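PDB 1UP9: cytochrome C3 from Desulfovibrio desulfuricans, which carries four covalently bound heme c groups and probably serves as an electron-transfer protein. Local coordinates for residues G47-G50 / C51-L55; E10-S14 / Q15-M19; P21-P24 / H25-V28. One frame throughout, in Å; residues are numbered along the deposited sequence. Where two conformers were deposited one is given.

Contact 1. Residues G47-G50 / C51-L55. With HEC (heme c), chain C.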
# COMPACT_ATOMS: atom_id res chain seq x y z
N GLY A 47 -2.22 8.38 4.45
CA GLY A 47 -3.16 8.69 5.49
C GLY A 47 -3.15 10.15 5.91
O GLY A 47 -3.74 10.47 6.96
N SER A 48 -2.54 11.03 5.12
CA SER A 48 -2.54 12.48 5.30
C SER A 48 -3.92 13.10 5.47
O SER A 48 -4.86 12.60 4.86
CB SER A 48 -1.96 13.18 4.04
OG SER A 48 -0.55 13.12 4.13
N SER A 49 -4.05 14.18 6.23
CA SER A 49 -5.37 14.79 6.31
C SER A 49 -5.91 15.18 4.94
O SER A 49 -5.20 15.79 4.15
CB SER A 49 -5.32 16.04 7.20
OG SER A 49 -6.61 16.32 7.74
N GLY A 50 -7.16 14.83 4.63
CA GLY A 50 -7.73 15.13 3.34
C GLY A 50 -7.52 14.00 2.35
O GLY A 50 -8.06 14.10 1.25
N CYS A 51 -6.78 12.94 2.69
CA CYS A 51 -6.53 11.80 1.80
C CYS A 51 -7.16 10.56 2.40
O CYS A 51 -8.38 10.56 2.54
CB CYS A 51 -5.02 11.64 1.60
SG CYS A 51 -4.29 13.18 0.95
N HIS A 52 -6.39 9.52 2.76
CA HIS A 52 -7.03 8.33 3.33
C HIS A 52 -6.93 8.39 4.86
O HIS A 52 -6.26 7.57 5.48
CB HIS A 52 -6.44 7.01 2.78
CG HIS A 52 -6.40 7.08 1.28
ND1 HIS A 52 -7.58 6.92 0.57
CD2 HIS A 52 -5.44 7.32 0.37
CE1 HIS A 52 -7.32 7.05 -0.73
NE2 HIS A 52 -6.03 7.29 -0.86
N ASP A 53 -7.61 9.39 5.41
CA ASP A 53 -7.39 9.75 6.81
C ASP A 53 -8.39 9.09 7.75
O ASP A 53 -8.45 9.46 8.93
CB ASP A 53 -7.39 11.28 6.96
CG ASP A 53 -8.61 12.00 6.44
OD1 ASP A 53 -9.53 11.38 5.87
OD2 ASP A 53 -8.65 13.24 6.63
N ASP A 54 -9.17 8.12 7.27
CA ASP A 54 -9.94 7.30 8.20
C ASP A 54 -9.12 6.05 8.49
O ASP A 54 -9.00 5.11 7.70
CB ASP A 54 -11.31 6.97 7.61
CG ASP A 54 -12.20 6.22 8.58
OD1 ASP A 54 -11.71 5.63 9.55
OD2 ASP A 54 -13.43 6.24 8.32
N LEU A 55 -8.48 6.06 9.66
CA LEU A 55 -7.57 5.00 10.06
C LEU A 55 -8.33 3.88 10.78
O LEU A 55 -7.68 2.93 11.23
CB LEU A 55 -6.38 5.51 10.90
CG LEU A 55 -5.44 6.55 10.25
CD1 LEU A 55 -4.15 6.66 11.06
CD2 LEU A 55 -5.12 6.29 8.79
FE HEC C . -5.16 7.66 -2.65
CHA HEC C . -8.01 6.81 -4.25
CHB HEC C . -4.18 4.41 -2.63
CHC HEC C . -2.10 8.59 -1.42
CHD HEC C . -6.27 10.91 -2.31
NA HEC C . -5.91 5.95 -3.33
C1A HEC C . -7.13 5.79 -3.93
C2A HEC C . -7.35 4.38 -4.21
C3A HEC C . -6.26 3.69 -3.85
C4A HEC C . -5.37 4.67 -3.24
CMA HEC C . -5.95 2.20 -3.99
CAA HEC C . -8.66 3.86 -4.83
CBA HEC C . -9.77 3.73 -3.77
CGA HEC C . -11.10 3.36 -4.39
O1A HEC C . -11.14 3.06 -5.59
O2A HEC C . -12.07 3.39 -3.61
NB HEC C . -3.50 6.70 -2.10
C1B HEC C . -3.28 5.32 -2.14
C2B HEC C . -2.00 5.00 -1.54
C3B HEC C . -1.45 6.19 -1.20
C4B HEC C . -2.35 7.24 -1.57
CMB HEC C . -1.48 3.57 -1.36
CAB HEC C . -0.09 6.44 -0.54
CBB HEC C . 1.09 5.79 -1.30
NC HEC C . -4.36 9.36 -1.98
C1C HEC C . -3.08 9.56 -1.51
C2C HEC C . -2.91 10.91 -1.10
C3C HEC C . -4.09 11.55 -1.27
C4C HEC C . -4.99 10.62 -1.88
CMC HEC C . -1.60 11.51 -0.52
CAC HEC C . -4.49 12.98 -0.84
CBC HEC C . -3.65 14.09 -1.50
ND HEC C . -6.80 8.66 -3.16
C1D HEC C . -7.07 10.00 -2.99
C2D HEC C . -8.32 10.33 -3.65
C3D HEC C . -8.80 9.19 -4.20
C4D HEC C . -7.87 8.13 -3.87
CMD HEC C . -8.89 11.77 -3.69
CAD HEC C . -10.09 8.99 -5.00
CBD HEC C . -9.99 9.32 -6.49
CGD HEC C . -9.07 8.45 -7.31
O1D HEC C . -9.40 7.27 -7.58
O2D HEC C . -8.02 9.02 -7.70
O HOH W 1 -7.33 14.25 9.27
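S48 and C51 close a type II beta turn. C51 N donates to S48 O at 2.9 Å, and G50 takes the positive phi (92°) that such a turn needs. The turn lies inside the CXXXXCH heme-attachment motif (C46 to H52) and ends on its second cysteine, C51. The tight side of the contact faces the heme. C51 SG is joined covalently to heme CAC at 1.8 Å. SG stands anti to the carbonyl carbon of C51 (chi1 -56°), which brings it to the porphyrin rim. S48 CB lies 3.9 Å from C51 SG. The CA-CB bond of H52 leads away from 47-50, and NE2 binds the iron at 2.0 Å. H35 is the second axial ligand. The H52 ring is steadied by a hydrogen bond from ND1 to E61 O. H52 O meets G47 CA at 3.3 Å in a CH...O contact. The looser side, at S49 and G50, is open to solvent. Here D53 turns back over the bend, and G50 N reaches its OD2 at 3.0 Å from above the carboxylate plane. A water bridges the same OD2 and S49 OG. The loop runs between helices 30-33 and 64-69; H52 touches V67 and L55 touches L64.

Contact 2. Residues E10-S14 / Q15-M19. With HEC (heme c), chain E.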
# COMPACT_ATOMS: atom_id res chain seq x y z
N GLU A 10 7.52 3.69 7.98
CA GLU A 10 6.30 3.29 8.65
C GLU A 10 5.02 3.61 7.87
O GLU A 10 4.84 4.74 7.37
CB GLU A 10 6.14 4.07 9.99
CG GLU A 10 7.14 3.62 11.04
CD GLU A 10 6.81 3.98 12.47
OE1 GLU A 10 6.96 5.24 12.59
OE2 GLU A 10 6.55 3.20 13.46
N VAL A 11 4.08 2.71 7.83
CA VAL A 11 2.72 2.99 7.40
C VAL A 11 1.86 2.77 8.64
O VAL A 11 1.60 1.63 9.04
CB VAL A 11 2.27 2.08 6.25
CG1 VAL A 11 0.90 2.57 5.73
CG2 VAL A 11 3.24 2.05 5.09
N LYS A 12 1.47 3.89 9.25
CA LYS A 12 0.72 3.85 10.50
C LYS A 12 -0.77 3.68 10.32
O LYS A 12 -1.39 4.58 9.74
CB LYS A 12 0.95 5.11 11.34
CG LYS A 12 2.39 5.20 11.80
CD LYS A 12 2.55 6.43 12.68
CE LYS A 12 4.00 6.51 13.13
NZ LYS A 12 4.16 7.60 14.15
N GLY A 13 -1.29 2.59 10.83
CA GLY A 13 -2.74 2.45 11.01
C GLY A 13 -3.13 2.99 12.38
O GLY A 13 -2.29 3.59 13.05
N SER A 14 -4.38 2.77 12.77
CA SER A 14 -4.84 3.24 14.07
C SER A 14 -4.19 2.44 15.19
O SER A 14 -3.98 3.01 16.25
CB SER A 14 -6.37 3.14 14.12
OG SER A 14 -6.79 1.79 14.01
N GLN A 15 -3.92 1.17 14.93
CA GLN A 15 -3.40 0.22 15.91
C GLN A 15 -2.22 -0.65 15.51
O GLN A 15 -1.65 -1.33 16.39
CB GLN A 15 -4.47 -0.85 16.22
CG GLN A 15 -5.67 -0.24 16.93
CD GLN A 15 -6.58 -1.20 17.64
OE1 GLN A 15 -7.60 -0.76 18.19
NE2 GLN A 15 -6.25 -2.48 17.65
N LYS A 16 -1.88 -0.66 14.25
CA LYS A 16 -0.74 -1.43 13.77
C LYS A 16 0.12 -0.50 12.92
O LYS A 16 -0.42 0.41 12.30
CB LYS A 16 -1.11 -2.63 12.90
CG LYS A 16 -1.87 -3.73 13.61
CD LYS A 16 -2.06 -4.90 12.59
CE LYS A 16 -2.83 -6.06 13.18
NZ LYS A 16 -2.82 -7.29 12.35
N THR A 17 1.41 -0.77 12.92
CA THR A 17 2.28 -0.09 11.95
C THR A 17 2.94 -1.16 11.10
O THR A 17 3.43 -2.17 11.62
CB THR A 17 3.33 0.75 12.69
OG1 THR A 17 2.66 1.83 13.38
CG2 THR A 17 4.34 1.31 11.71
N VAL A 18 2.93 -0.95 9.78
CA VAL A 18 3.57 -1.90 8.87
C VAL A 18 4.72 -1.14 8.22
O VAL A 18 4.55 0.01 7.81
CB VAL A 18 2.51 -2.41 7.88
CG1 VAL A 18 3.21 -3.05 6.66
CG2 VAL A 18 1.53 -3.39 8.54
N MET A 19 5.86 -1.83 8.14
CA MET A 19 6.97 -1.21 7.43
C MET A 19 6.88 -1.48 5.93
O MET A 19 6.65 -2.63 5.50
CB MET A 19 8.30 -1.70 7.98
CG MET A 19 8.40 -1.44 9.50
SD MET A 19 8.26 0.31 9.98
CE MET A 19 9.82 0.98 9.38
FE HEC E . -2.73 -5.63 6.95
CHA HEC E . -2.81 -2.85 8.94
CHB HEC E . -5.38 -6.86 8.69
CHC HEC E . -2.47 -8.52 5.17
CHD HEC E . -0.35 -4.19 4.99
NA HEC E . -3.80 -5.03 8.52
C1A HEC E . -3.66 -3.87 9.26
C2A HEC E . -4.54 -3.87 10.40
C3A HEC E . -5.27 -4.98 10.32
C4A HEC E . -4.83 -5.70 9.17
CMA HEC E . -6.40 -5.46 11.24
CAA HEC E . -4.54 -2.74 11.46
CBA HEC E . -5.42 -1.57 11.00
CGA HEC E . -5.21 -0.35 11.88
O1A HEC E . -4.27 -0.38 12.69
O2A HEC E . -5.98 0.61 11.70
NB HEC E . -3.74 -7.34 6.92
C1B HEC E . -4.89 -7.60 7.62
C2B HEC E . -5.46 -8.81 7.09
C3B HEC E . -4.63 -9.34 6.17
C4B HEC E . -3.52 -8.42 6.05
CMB HEC E . -6.79 -9.39 7.59
CAB HEC E . -4.71 -10.65 5.38
CBB HEC E . -5.74 -10.55 4.24
NC HEC E . -1.63 -6.24 5.43
C1C HEC E . -1.56 -7.52 4.89
C2C HEC E . -0.46 -7.64 3.96
C3C HEC E . 0.09 -6.43 3.89
C4C HEC E . -0.63 -5.53 4.78
CMC HEC E . -0.06 -8.96 3.28
CAC HEC E . 1.30 -5.92 3.12
CBC HEC E . 1.18 -6.17 1.59
ND HEC E . -1.86 -3.84 6.90
C1D HEC E . -0.94 -3.42 5.97
C2D HEC E . -0.65 -2.02 6.18
C3D HEC E . -1.28 -1.63 7.31
C4D HEC E . -2.04 -2.79 7.78
CMD HEC E . 0.24 -1.16 5.30
CAD HEC E . -1.25 -0.25 7.99
CBD HEC E . -2.16 0.79 7.30
CGD HEC E . -3.61 0.51 7.54
O1D HEC E . -4.21 1.10 8.46
O2D HEC E . -4.17 -0.36 6.82
O HOH W 2 0.01 3.18 14.30
O HOH W 3 -8.48 1.11 15.76
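In the antiparallel beta hairpin of strands 10-12 and 17-19, V11 and V18 are the hydrogen-bonded pair; the strand axes approach to 4.6 Å and their N-to-C directions are 154° apart. Each of the two residues donates its N-H to the other's carbonyl. G13 N bonds to K16 O at 2.8 Å and closes the loop. The non-hydrogen-bonded pairs E10-M19 and K12-T17 put their side chains on the exposed face. There T17 CG2 lies against the E10 side chain, 3.7 Å from CG. M19 is bent at chi2 (-60°) and chi3 (-71°), which folds SD back to 3.7 Å from E10 CG. K12 and T17 run side by side, pointing the same way. V11 and V18 fill the other face, against the heme. V18 CG2 sits 3.5 Å from heme C2D, and V11 CG1 packs on the methyl CMD. K16 stretches its chain along another pyrrole, with CD 3.5 Å from heme C2A. The loop itself wraps one propionate. O2A takes S14 N and S14 OG, the latter at 2.7 Å. O1A takes Q15 N, also at 2.7 Å, and K16 N. Four donors thus grip one carboxylate, two on each oxygen. This fixes the propionate's rotation and would be expected to stabilise its negative charge.

Contact 3. Residues P21-P24 / H25-V28. With HEC (heme c), chain D; SO4 (sulfate ion), chain F.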
# COMPACT_ATOMS: atom_id res chain seq x y z
N PRO A 21 8.92 -1.36 2.41
CA PRO A 21 10.22 -1.23 1.75
C PRO A 21 10.10 -0.79 0.29
O PRO A 21 9.43 -1.50 -0.51
CB PRO A 21 10.74 -2.69 1.79
CG PRO A 21 9.53 -3.56 1.71
CD PRO A 21 8.36 -2.72 2.19
N HIS A 22 10.71 0.32 -0.08
CA HIS A 22 10.65 0.72 -1.48
C HIS A 22 11.49 -0.19 -2.36
O HIS A 22 11.17 -0.33 -3.57
CB HIS A 22 11.11 2.17 -1.71
CG HIS A 22 10.01 3.14 -1.41
ND1 HIS A 22 9.68 3.56 -0.13
CD2 HIS A 22 9.14 3.79 -2.19
CE1 HIS A 22 8.67 4.43 -0.16
NE2 HIS A 22 8.30 4.60 -1.44
N ALA A 23 12.59 -0.81 -1.90
CA ALA A 23 13.53 -1.47 -2.79
C ALA A 23 12.89 -2.57 -3.62
O ALA A 23 13.18 -2.61 -4.84
CB ALA A 23 14.73 -2.04 -2.06
N PRO A 24 12.08 -3.49 -3.11
CA PRO A 24 11.43 -4.50 -3.94
C PRO A 24 10.53 -3.92 -5.02
O PRO A 24 10.15 -4.67 -5.94
CB PRO A 24 10.62 -5.33 -2.91
CG PRO A 24 11.41 -5.16 -1.65
CD PRO A 24 11.79 -3.69 -1.66
N HIS A 25 10.17 -2.65 -4.83
CA HIS A 25 9.22 -2.00 -5.74
C HIS A 25 9.94 -1.09 -6.70
O HIS A 25 9.29 -0.25 -7.34
CB HIS A 25 8.18 -1.23 -4.90
CG HIS A 25 7.43 -2.13 -3.95
ND1 HIS A 25 7.82 -2.27 -2.62
CD2 HIS A 25 6.40 -2.97 -4.11
CE1 HIS A 25 7.02 -3.12 -2.01
NE2 HIS A 25 6.14 -3.58 -2.91
N GLU A 26 11.26 -1.23 -6.88
CA GLU A 26 12.00 -0.30 -7.74
C GLU A 26 11.53 -0.33 -9.19
O GLU A 26 11.71 0.69 -9.84
CB GLU A 26 13.50 -0.58 -7.68
CG GLU A 26 13.98 -0.09 -6.32
CD GLU A 26 15.49 -0.26 -6.13
OE1 GLU A 26 16.15 -0.58 -7.15
OE2 GLU A 26 15.94 -0.05 -4.98
N LYS A 27 10.93 -1.40 -9.67
CA LYS A 27 10.50 -1.41 -11.09
C LYS A 27 9.03 -1.00 -11.21
O LYS A 27 8.48 -0.90 -12.31
CB LYS A 27 10.80 -2.75 -11.79
CG LYS A 27 12.26 -3.19 -11.69
CD LYS A 27 13.16 -2.30 -12.50
CE LYS A 27 14.61 -2.77 -12.59
NZ LYS A 27 14.77 -4.14 -12.02
N VAL A 28 8.35 -0.74 -10.10
CA VAL A 28 6.98 -0.23 -10.09
C VAL A 28 7.02 1.29 -10.25
O VAL A 28 7.77 1.98 -9.53
CB VAL A 28 6.24 -0.60 -8.81
CG1 VAL A 28 4.81 -0.06 -8.82
CG2 VAL A 28 6.22 -2.11 -8.65
FE HEC D . 4.76 -5.00 -2.62
CHA HEC D . 7.34 -7.20 -2.26
CHB HEC D . 4.74 -4.44 0.80
CHC HEC D . 2.34 -2.61 -2.98
CHD HEC D . 4.72 -5.58 -6.00
NA HEC D . 5.78 -5.71 -1.08
C1A HEC D . 6.82 -6.61 -1.12
C2A HEC D . 7.27 -6.91 0.22
C3A HEC D . 6.58 -6.14 1.07
C4A HEC D . 5.65 -5.36 0.28
CMA HEC D . 6.68 -6.08 2.60
CAA HEC D . 8.29 -8.03 0.54
CBA HEC D . 9.72 -7.47 0.69
CGA HEC D . 10.62 -8.58 1.25
O1A HEC D . 11.38 -9.10 0.43
O2A HEC D . 10.50 -8.85 2.45
NB HEC D . 3.79 -3.79 -1.37
C1B HEC D . 3.84 -3.73 0.03
C2B HEC D . 2.85 -2.79 0.55
C3B HEC D . 2.23 -2.27 -0.53
C4B HEC D . 2.80 -2.91 -1.71
CMB HEC D . 2.61 -2.55 2.04
CAB HEC D . 1.11 -1.26 -0.65
CBB HEC D . 1.48 0.09 0.06
NC HEC D . 3.72 -4.28 -4.15
C1C HEC D . 2.76 -3.30 -4.11
C2C HEC D . 2.21 -3.07 -5.44
C3C HEC D . 2.85 -3.92 -6.29
C4C HEC D . 3.82 -4.66 -5.48
CMC HEC D . 1.08 -2.06 -5.69
CAC HEC D . 2.66 -4.18 -7.78
CBC HEC D . 2.19 -3.01 -8.63
ND HEC D . 5.76 -6.18 -3.86
C1D HEC D . 5.66 -6.25 -5.24
C2D HEC D . 6.67 -7.11 -5.78
C3D HEC D . 7.40 -7.55 -4.74
C4D HEC D . 6.87 -6.98 -3.54
CMD HEC D . 6.87 -7.37 -7.28
CAD HEC D . 8.63 -8.44 -4.85
CBD HEC D . 8.19 -9.91 -5.04
CGD HEC D . 9.38 -10.76 -5.47
O1D HEC D . 10.30 -10.84 -4.64
O2D HEC D . 9.35 -11.28 -6.61
S SO4 F . 13.70 -0.34 1.53
O1 SO4 F . 13.73 -1.53 0.49
O2 SO4 F . 14.90 0.43 1.23
O3 SO4 F . 12.62 0.39 1.52
O4 SO4 F . 14.03 -0.91 2.81
O HOH W 4 10.11 -3.92 -8.60
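Two hemes take an iron ligand each from H22 and H25, which lie only three residues apart. This crowding of ligands belongs to the compact tetraheme fold of cytochrome c3, where both irons have two histidine ligands. The residues between them form a short 3-10 turn, A23-P24. H25 N donates to H22 O at 2.8 Å, and E26 N donates to A23 O at 3.1 Å. In both bonds the donor sits above the carbonyl plane. A type I turn from H25 to V28 follows directly, closed by V28 N and H25 O.

The H25 ring is held from several sides. NE2 binds the iron at 2.0 Å, with H83 as the second axial ligand. ND1 donates to P21 O at 2.8 Å, and that oxygen lies within 2° of the ring plane. The bond fixes how the imidazole is turned, and it may make the ring a slightly stronger electron donor to the iron. P24 CB lies over one face of the ring, offset toward its rim. F20 also stacks on H25 and meets H22 edge-to-face. H22 shares its iron with H34.

The prolines line the heme of H25. P21 CD is 3.8 Å from the heme methyl CMA, and P24 CG is 3.7 Å from CBA of a propionate. E26 lies on the exposed side. Its CG is anti to the carbonyl carbon (chi1 -73°) and the chain is extended, so it runs back past A23, with OE2 3.7 Å from A23 CB. A sulfate, probably from the crystallisation liquor, sits by the start of the turn and accepts from A23 N. On the other side of the bend a water donates to P24 O and accepts from K27 N at 2.9 Å.

In the fold
From the N terminus, contact 2 comes first and closes the hairpin of strands 9-12 and 17-20. The chain passes through F20 straight into contact 3, a bend that leads to helix 30-33. Contact 1 follows later, in the long loop before helix 64-69. The three stand in series; none nests in or crosses another. Contact 3 supplies axial ligands to two hemes, and contacts 1 and 2 each hold another, so together they reach all four cofactors. Contacts 1 and 3 lie on opposite sides of the chain's centre, their centres about 23 Å apart. Contacts 1 and 2 touch, where L55 packs on the loop end of the hairpin at K12, G13 and S14.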